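Local coordinates for protein putative nucleotide sugar epimerase/ dehydratase (Bordetella bronchiseptica, PDB 2Q1S) that binds NADH and probably acts as an epimerase or dehydratase on a nucleotide sugar in lipopolysaccharide O-antigen biosynthesis, at residues 132-137 and 199-204; 190-195 and 203-208; 236-241 and 246-251. One frame throughout, in Å; residues are numbered along the deposited sequence.

Contact 1: 132-137 and 199-204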
loop_
_atom_site.group_PDB
_atom_site.type_symbol
_atom_site.label_atom_id
_atom_site.label_comp_id
_atom_site.label_asym_id
_atom_site.label_seq_id
_atom_site.Cartn_x
_atom_site.Cartn_y
_atom_site.Cartn_z
ATOM N N LYS A 132 -4.522 10.716 -1.120
ATOM C CA LYS A 132 -5.455 11.847 -1.071
ATOM C C LYS A 132 -4.956 13.003 -1.948
ATOM O O LYS A 132 -5.755 13.674 -2.599
ATOM C CB LYS A 132 -5.733 12.291 0.346
ATOM C CG LYS A 132 -6.435 11.164 1.139
ATOM C CD LYS A 132 -6.922 11.634 2.499
ATOM C CE LYS A 132 -8.181 12.509 2.465
ATOM N NZ LYS A 132 -8.678 12.870 3.819
ATOM N N LEU A 133 -3.645 13.202 -1.965
ATOM C CA LEU A 133 -3.092 14.251 -2.825
ATOM C C LEU A 133 -3.398 13.939 -4.268
ATOM O O LEU A 133 -3.927 14.788 -5.030
ATOM C CB LEU A 133 -1.579 14.364 -2.568
ATOM C CG LEU A 133 -0.905 15.400 -3.505
ATOM C CD1 LEU A 133 -1.375 16.842 -3.301
ATOM C CD2 LEU A 133 0.596 15.288 -3.358
ATOM N N TYR A 134 -3.047 12.736 -4.723
ATOM C CA TYR A 134 -3.222 12.352 -6.114
ATOM C C TYR A 134 -4.696 12.394 -6.514
ATOM O O TYR A 134 -5.055 12.807 -7.629
ATOM C CB TYR A 134 -2.643 10.967 -6.335
ATOM C CG TYR A 134 -1.123 10.920 -6.382
ATOM C CD1 TYR A 134 -0.339 12.077 -6.122
ATOM C CD2 TYR A 134 -0.463 9.728 -6.677
ATOM C CE1 TYR A 134 1.044 12.022 -6.210
ATOM C CE2 TYR A 134 0.913 9.642 -6.741
ATOM C CZ TYR A 134 1.680 10.793 -6.489
ATOM O OH TYR A 134 3.059 10.716 -6.568
ATOM N N GLU A 135 -5.568 11.972 -5.597
ATOM C CA GLU A 135 -7.007 11.984 -5.871
ATOM C C GLU A 135 -7.519 13.405 -6.139
ATOM O O GLU A 135 -8.375 13.617 -7.002
ATOM C CB GLU A 135 -7.760 11.331 -4.706
ATOM C CG GLU A 135 -9.261 11.187 -4.901
ATOM C CD GLU A 135 -9.694 10.280 -6.060
ATOM O OE1 GLU A 135 -8.896 9.573 -6.737
ATOM O OE2 GLU A 135 -10.914 10.344 -6.339
ATOM N N ARG A 136 -6.987 14.361 -5.395
ATOM C CA ARG A 136 -7.316 15.773 -5.619
ATOM C C ARG A 136 -6.725 16.330 -6.920
ATOM O O ARG A 136 -7.419 17.116 -7.613
ATOM C CB ARG A 136 -6.914 16.644 -4.443
ATOM C CG ARG A 136 -7.352 18.129 -4.600
ATOM C CD ARG A 136 -8.851 18.281 -4.838
ATOM N NE ARG A 136 -9.205 19.697 -5.053
ATOM C CZ ARG A 136 -10.082 20.110 -5.965
ATOM N NH1 ARG A 136 -10.733 19.228 -6.714
ATOM N NH2 ARG A 136 -10.341 21.407 -6.104
ATOM N N LEU A 137 -5.479 15.956 -7.224
ATOM C CA LEU A 137 -4.768 16.487 -8.400
ATOM C C LEU A 137 -5.241 15.877 -9.712
ATOM O O LEU A 137 -4.919 16.413 -10.778
ATOM C CB LEU A 137 -3.262 16.313 -8.276
ATOM C CG LEU A 137 -2.498 16.956 -7.123
ATOM C CD1 LEU A 137 -1.065 16.522 -7.220
ATOM C CD2 LEU A 137 -2.633 18.503 -7.151
ATOM N N HIS A 199 -5.365 8.249 -15.079
ATOM C CA HIS A 199 -5.821 9.642 -15.103
ATOM C C HIS A 199 -4.801 10.605 -15.711
ATOM O O HIS A 199 -5.012 11.824 -15.665
ATOM C CB HIS A 199 -6.161 10.093 -13.679
ATOM C CG HIS A 199 -7.318 9.361 -13.076
ATOM N ND1 HIS A 199 -8.589 9.423 -13.601
ATOM C CD2 HIS A 199 -7.390 8.542 -12.003
ATOM C CE1 HIS A 199 -9.400 8.681 -12.862
ATOM N NE2 HIS A 199 -8.701 8.143 -11.883
ATOM N N GLN A 200 -3.723 10.067 -16.277
ATOM C CA GLN A 200 -2.700 10.877 -16.959
ATOM C C GLN A 200 -2.041 11.860 -15.996
ATOM O O GLN A 200 -1.458 12.840 -16.431
ATOM C CB GLN A 200 -3.289 11.591 -18.209
ATOM C CG GLN A 200 -3.664 10.567 -19.307
ATOM C CD GLN A 200 -4.952 9.809 -18.967
ATOM O OE1 GLN A 200 -5.974 10.424 -18.593
ATOM N NE2 GLN A 200 -4.900 8.471 -19.057
ATOM N N LEU A 201 -2.101 11.568 -14.694
ATOM C CA LEU A 201 -1.407 12.422 -13.713
ATOM C C LEU A 201 0.097 12.310 -14.027
ATOM O O LEU A 201 0.597 11.190 -14.131
ATOM C CB LEU A 201 -1.703 11.971 -12.275
ATOM C CG LEU A 201 -1.167 12.937 -11.210
ATOM C CD1 LEU A 201 -1.992 14.244 -11.060
ATOM C CD2 LEU A 201 -1.188 12.201 -9.889
ATOM N N PRO A 202 0.795 13.452 -14.277
ATOM C CA PRO A 202 2.161 13.367 -14.830
ATOM C C PRO A 202 3.251 13.109 -13.801
ATOM O O PRO A 202 4.068 14.002 -13.486
ATOM C CB PRO A 202 2.334 14.720 -15.528
ATOM C CG PRO A 202 1.511 15.645 -14.753
ATOM C CD PRO A 202 0.304 14.864 -14.261
ATOM N N THR A 203 3.193 11.912 -13.238
ATOM C CA THR A 203 4.053 11.588 -12.086
ATOM C C THR A 203 5.457 11.174 -12.510
ATOM O O THR A 203 5.651 10.526 -13.554
ATOM C CB THR A 203 3.464 10.446 -11.265
ATOM O OG1 THR A 203 3.376 9.262 -12.076
ATOM C CG2 THR A 203 2.096 10.847 -10.698
ATOM N N VAL A 204 6.442 11.567 -11.672
ATOM C CA VAL A 204 7.819 11.069 -11.842
ATOM C C VAL A 204 8.274 10.667 -10.434
ATOM O O VAL A 204 8.125 11.454 -9.520
ATOM C CB VAL A 204 8.733 12.161 -12.379
ATOM C CG1 VAL A 204 10.159 11.616 -12.493
ATOM C CG2 VAL A 204 8.233 12.616 -13.723
#
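L201 meets helix 128-137 with both of its methyls, giving one to each of two residues a helical turn apart. CD2 lies over a face of the Y134 ring, 3.7 Å from Y134 CG. It makes a CH-pi contact, 4.0 Å from the ring centroid and 21° off the normal, displaced toward the rim on the CB side. CD1 rests 3.7 Å from L137 CB and sits just as near the carbonyl O of L137. With CG anti to the backbone N (chi1 -172°), L201 extends its fork toward the helix and crosses Y134 at about a right angle. A branched aliphatic residue suits this place because two methyls can serve two neighbours. Farther along the tyrosine, T203 CG2 comes obliquely to 4.2 Å from Y134 CZ.

Here, in a Rossmann fold, a helix packs on the start of a strand and the loop entering it: residues 199-204 lead from helix 180-199 into strand 203-212, while helix 128-137 leads toward the adjoining parallel strand 145-151. The link is tightly shaped. Q200 takes a positive phi just past the helix, and P202 is the centre of an inverse gamma turn whose T203 N to L201 O bond is 2.8 Å long.

No hydrogen bond joins the two segments, so the match of apolar shapes carries the contact. In the next shell, Y134 ends in a hydroxyl hydrogen-bonded to S192 OG, which lets an aromatic residue span the buried layer with its polar tip satisfied. Its ring also packs on V146 and Y148, L137 reaches V103 and V146, and L201 touches Y195 and L143.

Contact 2: 190-195 and 203-208. With NAI (1,4-dihydronicotinamide adenine dinucleotide), chain B.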
loop_
_atom_site.group_PDB
_atom_site.type_symbol
_atom_site.label_atom_id
_atom_site.label_comp_id
_atom_site.label_asym_id
_atom_site.label_seq_id
_atom_site.Cartn_x
_atom_site.Cartn_y
_atom_site.Cartn_z
ATOM N N PHE A 190 3.382 2.676 -6.288
ATOM C CA PHE A 190 2.188 2.050 -6.873
ATOM C C PHE A 190 1.184 3.138 -7.259
ATOM O O PHE A 190 0.652 3.127 -8.382
ATOM C CB PHE A 190 1.521 1.051 -5.895
ATOM C CG PHE A 190 2.130 -0.323 -5.892
ATOM C CD1 PHE A 190 1.646 -1.297 -6.746
ATOM C CD2 PHE A 190 3.091 -0.684 -4.950
ATOM C CE1 PHE A 190 2.183 -2.624 -6.720
ATOM C CE2 PHE A 190 3.648 -1.976 -4.922
ATOM C CZ PHE A 190 3.163 -2.946 -5.790
ATOM N N TYR A 191 0.888 4.050 -6.332
ATOM C CA TYR A 191 -0.081 5.101 -6.613
ATOM C C TYR A 191 0.367 5.969 -7.775
ATOM O O TYR A 191 -0.435 6.413 -8.614
ATOM C CB TYR A 191 -0.308 6.013 -5.403
ATOM C CG TYR A 191 -0.969 5.330 -4.202
ATOM C CD1 TYR A 191 -1.953 4.355 -4.337
ATOM C CD2 TYR A 191 -0.632 5.722 -2.896
ATOM C CE1 TYR A 191 -2.566 3.795 -3.211
ATOM C CE2 TYR A 191 -1.203 5.166 -1.794
ATOM C CZ TYR A 191 -2.204 4.200 -1.899
ATOM O OH TYR A 191 -2.788 3.706 -0.732
ATOM N N SER A 192 1.669 6.261 -7.800
ATOM C CA SER A 192 2.208 7.123 -8.846
ATOM C C SER A 192 2.009 6.501 -10.229
ATOM O O SER A 192 1.688 7.201 -11.224
ATOM C CB SER A 192 3.694 7.373 -8.569
ATOM O OG SER A 192 3.887 8.167 -7.426
ATOM N N VAL A 193 2.224 5.207 -10.325
ATOM C CA VAL A 193 2.026 4.497 -11.583
ATOM C C VAL A 193 0.524 4.440 -11.963
ATOM O O VAL A 193 0.143 4.704 -13.115
ATOM C CB VAL A 193 2.665 3.084 -11.527
ATOM C CG1 VAL A 193 2.272 2.237 -12.733
ATOM C CG2 VAL A 193 4.224 3.208 -11.435
ATOM N N TYR A 194 -0.322 4.118 -10.973
ATOM C CA TYR A 194 -1.757 4.026 -11.246
ATOM C C TYR A 194 -2.391 5.330 -11.696
ATOM O O TYR A 194 -3.113 5.383 -12.697
ATOM C CB TYR A 194 -2.507 3.533 -10.018
ATOM C CG TYR A 194 -4.002 3.593 -10.206
ATOM C CD1 TYR A 194 -4.678 2.618 -10.936
ATOM C CD2 TYR A 194 -4.748 4.652 -9.654
ATOM C CE1 TYR A 194 -6.062 2.711 -11.143
ATOM C CE2 TYR A 194 -6.127 4.757 -9.846
ATOM C CZ TYR A 194 -6.766 3.773 -10.599
ATOM O OH TYR A 194 -8.122 3.828 -10.815
ATOM N N TYR A 195 -2.109 6.411 -10.981
ATOM C CA TYR A 195 -2.731 7.685 -11.353
ATOM C C TYR A 195 -2.236 8.192 -12.700
ATOM O O TYR A 195 -2.986 8.898 -13.421
ATOM C CB TYR A 195 -2.516 8.720 -10.235
ATOM C CG TYR A 195 -3.590 8.596 -9.183
ATOM C CD1 TYR A 195 -3.441 7.696 -8.120
ATOM C CD2 TYR A 195 -4.772 9.334 -9.282
ATOM C CE1 TYR A 195 -4.442 7.556 -7.159
ATOM C CE2 TYR A 195 -5.751 9.189 -8.337
ATOM C CZ TYR A 195 -5.588 8.306 -7.263
ATOM O OH TYR A 195 -6.637 8.190 -6.387
ATOM N N THR A 203 3.193 11.912 -13.238
ATOM C CA THR A 203 4.053 11.588 -12.086
ATOM C C THR A 203 5.457 11.174 -12.510
ATOM O O THR A 203 5.651 10.526 -13.554
ATOM C CB THR A 203 3.464 10.446 -11.265
ATOM O OG1 THR A 203 3.376 9.262 -12.076
ATOM C CG2 THR A 203 2.096 10.847 -10.698
ATOM N N VAL A 204 6.442 11.567 -11.672
ATOM C CA VAL A 204 7.819 11.069 -11.842
ATOM C C VAL A 204 8.274 10.667 -10.434
ATOM O O VAL A 204 8.125 11.454 -9.520
ATOM C CB VAL A 204 8.733 12.161 -12.379
ATOM C CG1 VAL A 204 10.159 11.616 -12.493
ATOM C CG2 VAL A 204 8.233 12.616 -13.723
ATOM N N ARG A 205 8.765 9.430 -10.293
ATOM C CA ARG A 205 9.235 8.931 -9.008
ATOM C C ARG A 205 10.736 9.179 -8.988
ATOM O O ARG A 205 11.438 8.770 -9.904
ATOM C CB ARG A 205 8.928 7.428 -8.910
ATOM C CG ARG A 205 7.389 7.181 -8.844
ATOM C CD ARG A 205 7.121 5.717 -9.286
ATOM N NE ARG A 205 7.176 5.495 -10.713
ATOM C CZ ARG A 205 7.632 4.380 -11.286
ATOM N NH1 ARG A 205 8.150 3.439 -10.510
ATOM N NH2 ARG A 205 7.614 4.238 -12.595
ATOM N N ALA A 206 11.197 9.840 -7.921
ATOM C CA ALA A 206 12.634 10.127 -7.753
ATOM C C ALA A 206 13.124 9.304 -6.579
ATOM O O ALA A 206 12.730 9.559 -5.480
ATOM C CB ALA A 206 12.845 11.646 -7.473
ATOM N N ARG A 207 13.956 8.285 -6.836
ATOM C CA ARG A 207 14.459 7.395 -5.783
ATOM C C ARG A 207 15.818 7.905 -5.301
ATOM O O ARG A 207 16.728 8.091 -6.086
ATOM C CB ARG A 207 14.658 5.988 -6.368
ATOM C CG ARG A 207 13.346 5.265 -6.636
ATOM C CD ARG A 207 13.623 3.883 -7.242
ATOM N NE ARG A 207 12.360 3.222 -7.549
ATOM C CZ ARG A 207 12.218 2.270 -8.499
ATOM N NH1 ARG A 207 13.260 1.834 -9.204
ATOM N NH2 ARG A 207 11.007 1.734 -8.725
ATOM N N PHE A 208 15.916 8.130 -4.006
ATOM C CA PHE A 208 17.225 8.510 -3.497
ATOM C C PHE A 208 17.454 7.912 -2.117
ATOM O O PHE A 208 16.586 7.249 -1.569
ATOM C CB PHE A 208 17.456 10.032 -3.610
ATOM C CG PHE A 208 16.334 10.882 -3.047
ATOM C CD1 PHE A 208 16.322 11.191 -1.725
ATOM C CD2 PHE A 208 15.363 11.440 -3.886
ATOM C CE1 PHE A 208 15.330 11.989 -1.164
ATOM C CE2 PHE A 208 14.352 12.266 -3.354
ATOM C CZ PHE A 208 14.349 12.552 -1.955
HETATM P PA NAI B . 11.647 15.313 6.736
HETATM O O1A NAI B . 10.984 14.557 7.831
HETATM O O2A NAI B . 12.600 16.475 7.100
HETATM O O5B NAI B . 10.629 15.829 5.696
HETATM C C5B NAI B . 9.281 15.363 5.566
HETATM C C4B NAI B . 8.295 16.500 5.769
HETATM O O4B NAI B . 6.974 15.981 5.672
HETATM C C3B NAI B . 8.444 17.130 7.179
HETATM O O3B NAI B . 8.575 18.557 7.063
HETATM C C2B NAI B . 7.113 16.798 7.839
HETATM O O2B NAI B . 6.590 17.756 8.809
HETATM C C1B NAI B . 6.177 16.708 6.632
HETATM N N9A NAI B . 4.934 15.996 6.875
HETATM C C8A NAI B . 4.758 14.867 7.627
HETATM N N7A NAI B . 3.478 14.497 7.566
HETATM C C5A NAI B . 2.789 15.361 6.767
HETATM C C6A NAI B . 1.410 15.538 6.294
HETATM N N6A NAI B . 0.411 14.715 6.634
HETATM N N1A NAI B . 1.110 16.585 5.463
HETATM C C2A NAI B . 2.109 17.439 5.111
HETATM N N3A NAI B . 3.399 17.363 5.478
HETATM C C4A NAI B . 3.808 16.337 6.305
HETATM O O3 NAI B . 12.488 14.193 5.964
HETATM P PN NAI B . 13.333 14.308 4.580
HETATM O O1N NAI B . 14.563 13.560 4.712
HETATM O O2N NAI B . 13.274 15.758 4.172
HETATM O O5D NAI B . 12.324 13.528 3.551
HETATM C C5D NAI B . 11.772 14.169 2.388
HETATM C C4D NAI B . 11.298 13.061 1.446
HETATM O O4D NAI B . 12.418 12.338 0.994
HETATM C C3D NAI B . 10.439 12.009 2.150
HETATM O O3D NAI B . 9.373 11.663 1.256
HETATM C C2D NAI B . 11.377 10.865 2.386
HETATM O O2D NAI B . 10.665 9.602 2.470
HETATM C C1D NAI B . 12.252 10.915 1.164
HETATM N N1N NAI B . 13.539 10.294 1.338
HETATM C C2N NAI B . 14.538 10.860 2.092
HETATM C C3N NAI B . 15.780 10.245 2.216
HETATM C C7N NAI B . 16.896 10.850 3.063
HETATM O O7N NAI B . 17.965 10.266 3.109
HETATM N N7N NAI B . 16.631 12.025 3.688
HETATM C C4N NAI B . 16.052 9.042 1.510
HETATM C C5N NAI B . 15.006 8.505 0.706
HETATM C C6N NAI B . 13.785 9.170 0.616
#
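R205 lies against two neighbouring residues of helix 180-199, its aliphatic part on S192 and its flat end on V193. R205 CG is 3.7 Å from S192 CB. The arginine chain bends about its CG-CD bond (chi3 -78°), and the guanidinium presents a face to V193, whose CG2 stands over its centre, 3.6 Å from R205 CZ. A small serine lets the arginine stem pass close to the helix, and the valine methyl covers one face of the guanidinium while its nitrogens bond to other residues. NH1 forms salt bridges with E189 and D170, and NH2 bonds to G280 O. The two acids, shared with R207, probably offset its charge, and the bond to G280 O helps fix its rotation.

T203 turns its hydroxyl to the helix backbone, OG1 donating to S192 O over 2.8 Å. The donor lies 49° out of the carbonyl plane, so it comes from above the peptide group. The first torsion places OG1 between the backbone N and carbonyl carbon, where it can reach that oxygen. Farther along the strand, F208 tilts its ring obliquely toward the nicotinamide of NADH, with F208 CE1 3.5 Å from NAI N1N, and its carbonyl O lies 3.0 Å from NAI C5N.

Helix and strand segments run nearly antiparallel (158°), their axes 8.2 Å apart, as expected of the helix in a beta-alpha-beta crossover. Strand 203-212 is flanked in the sheet by strands 145-151 and 281-284, helix 128-137 packs beside helix 180-199, and F187 of the second subunit meets F190 edge-to-face.

Contact 3: 236-241 and 246-251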
loop_
_atom_site.group_PDB
_atom_site.type_symbol
_atom_site.label_atom_id
_atom_site.label_comp_id
_atom_site.label_asym_id
_atom_site.label_seq_id
_atom_site.Cartn_x
_atom_site.Cartn_y
_atom_site.Cartn_z
ATOM N N PRO A 236 24.216 13.888 10.576
ATOM C CA PRO A 236 24.010 14.956 11.554
ATOM C C PRO A 236 24.316 14.543 13.011
ATOM O O PRO A 236 24.731 15.387 13.823
ATOM C CB PRO A 236 22.548 15.358 11.350
ATOM C CG PRO A 236 21.906 14.128 10.787
ATOM C CD PRO A 236 22.965 13.578 9.868
ATOM N N THR A 237 24.139 13.252 13.304
ATOM C CA THR A 237 24.515 12.735 14.626
ATOM C C THR A 237 26.009 12.863 14.841
ATOM O O THR A 237 26.443 13.401 15.865
ATOM C CB THR A 237 24.067 11.280 14.806
ATOM O OG1 THR A 237 22.646 11.247 14.855
ATOM C CG2 THR A 237 24.574 10.714 16.123
ATOM N N PHE A 238 26.785 12.369 13.876
ATOM C CA PHE A 238 28.247 12.431 13.968
ATOM C C PHE A 238 28.772 13.860 13.999
ATOM O O PHE A 238 29.689 14.156 14.765
ATOM C CB PHE A 238 28.907 11.678 12.814
ATOM C CG PHE A 238 28.925 10.184 12.974
ATOM C CD1 PHE A 238 28.294 9.550 14.049
ATOM C CD2 PHE A 238 29.610 9.413 12.046
ATOM C CE1 PHE A 238 28.330 8.164 14.175
ATOM C CE2 PHE A 238 29.640 8.024 12.151
ATOM C CZ PHE A 238 29.003 7.394 13.223
ATOM N N ILE A 239 28.204 14.737 13.175
ATOM C CA ILE A 239 28.633 16.146 13.129
ATOM C C ILE A 239 28.377 16.819 14.473
ATOM O O ILE A 239 29.248 17.521 15.031
ATOM C CB ILE A 239 27.970 16.919 11.964
ATOM C CG1 ILE A 239 28.548 16.420 10.635
ATOM C CG2 ILE A 239 28.185 18.428 12.104
ATOM C CD1 ILE A 239 27.849 16.979 9.391
ATOM N N TYR A 240 27.184 16.585 15.002
ATOM C CA TYR A 240 26.849 17.164 16.301
ATOM C C TYR A 240 27.841 16.705 17.380
ATOM O O TYR A 240 28.434 17.545 18.083
ATOM C CB TYR A 240 25.404 16.827 16.712
ATOM C CG TYR A 240 25.060 17.349 18.087
ATOM C CD1 TYR A 240 24.735 18.695 18.289
ATOM C CD2 TYR A 240 25.113 16.506 19.203
ATOM C CE1 TYR A 240 24.460 19.184 19.572
ATOM C CE2 TYR A 240 24.810 16.970 20.469
ATOM C CZ TYR A 240 24.498 18.310 20.653
ATOM O OH TYR A 240 24.216 18.769 21.922
ATOM N N LYS A 241 28.037 15.385 17.490
ATOM C CA LYS A 241 28.886 14.810 18.546
ATOM C C LYS A 241 30.348 15.236 18.374
ATOM O O LYS A 241 31.048 15.505 19.364
ATOM C CB LYS A 241 28.746 13.285 18.598
ATOM C CG LYS A 241 27.412 12.827 19.187
ATOM C CD LYS A 241 27.193 11.327 19.110
ATOM C CE LYS A 241 26.184 10.911 20.198
ATOM N NZ LYS A 241 25.686 9.521 20.024
ATOM N N MET A 246 32.932 14.802 21.293
ATOM C CA MET A 246 32.580 13.490 21.825
ATOM C C MET A 246 33.058 12.382 20.894
ATOM O O MET A 246 33.107 12.579 19.671
ATOM C CB MET A 246 31.065 13.377 22.027
ATOM C CG MET A 246 30.465 14.375 23.008
ATOM S SD MET A 246 28.663 14.266 23.018
ATOM C CE MET A 246 28.215 15.555 24.176
ATOM N N PRO A 247 33.408 11.207 21.460
ATOM C CA PRO A 247 33.704 10.068 20.583
ATOM C C PRO A 247 32.504 9.696 19.710
ATOM O O PRO A 247 31.365 9.683 20.188
ATOM C CB PRO A 247 34.016 8.933 21.571
ATOM C CG PRO A 247 34.417 9.617 22.808
ATOM C CD PRO A 247 33.579 10.855 22.880
ATOM N N LEU A 248 32.765 9.422 18.436
ATOM C CA LEU A 248 31.716 9.000 17.505
ATOM C C LEU A 248 31.497 7.500 17.613
ATOM O O LEU A 248 32.418 6.729 17.339
ATOM C CB LEU A 248 32.081 9.370 16.064
ATOM C CG LEU A 248 32.379 10.837 15.726
ATOM C CD1 LEU A 248 32.439 11.011 14.229
ATOM C CD2 LEU A 248 31.353 11.793 16.333
ATOM N N PRO A 249 30.279 7.077 17.996
ATOM C CA PRO A 249 30.045 5.646 18.138
ATOM C C PRO A 249 29.924 4.960 16.776
ATOM O O PRO A 249 29.059 5.314 15.973
ATOM C CB PRO A 249 28.727 5.575 18.916
ATOM C CG PRO A 249 28.027 6.854 18.618
ATOM C CD PRO A 249 29.073 7.878 18.291
ATOM N N LEU A 250 30.815 4.009 16.512
ATOM C CA LEU A 250 30.716 3.178 15.311
ATOM C C LEU A 250 30.130 1.829 15.688
ATOM O O LEU A 250 30.564 1.205 16.654
ATOM C CB LEU A 250 32.081 2.976 14.640
ATOM C CG LEU A 250 32.843 4.157 14.031
ATOM C CD1 LEU A 250 34.174 3.659 13.497
ATOM C CD2 LEU A 250 32.048 4.818 12.917
ATOM N N GLU A 251 29.122 1.397 14.939
ATOM C CA GLU A 251 28.575 0.060 15.112
ATOM C C GLU A 251 29.370 -0.871 14.211
ATOM O O GLU A 251 29.478 -0.636 13.002
ATOM C CB GLU A 251 27.082 0.022 14.764
#
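K241 and M246 share the hydrogen bond that crosses this contact: M246 N donates to K241 O over 2.8 Å, nearly straight at 163° and tilted 28° from the carbonyl plane. It ties the returning chain to the last turns of helix 234-243.

Apolar contacts centre on F238. L248 CB stands over the middle of one ring face, while L248 CD1 lies 3.8 Å from F238 CG. L248 CD2 lies against F238 O and 3.8 Å from K241 CB, so the fork touches two helix residues one turn apart. L250 CD2 approaches F238 CZ obliquely at 4.0 Å.

Polar atoms also touch apolar ones. P249 O sits at the edge of the F238 ring, 3.4 Å from CE1, where the carbonyl faces ring hydrogens. The extended K241 chain crosses the P249 ring at about a right angle, and its ammonium makes a cation-pi contact with W231.

P249 and E251 belong to a UDP-binding site seen in this protein, though no UDP is bound to this chain. A buried aromatic under rigid prolines is consistent with a loop held by packing, by one backbone bond to the helix and by M246 O bonded to N306.

Overall arrangement
Contacts 1 and 2 belong to the buried Rossmann core and share T203 and V204 of strand 203-212; their centres are about 9 Å apart. Contact 1 has no hydrogen bond across its segments and rests on apolar packing, whereas contact 2 adds a side-chain-to-backbone hydrogen bond and a buried arginine, and its strand runs on to the nicotinamide. The two are probably hydrogen-bonded to each other through side chains, and both touch the second subunit. Contact 3 lies on the opposite side of the chain's centre, its own centre about 35 Å from that of contact 2. Partly exposed and without regular structure in 246-251, it combines a backbone bond with proline and leucine packing at residues of the UDP site.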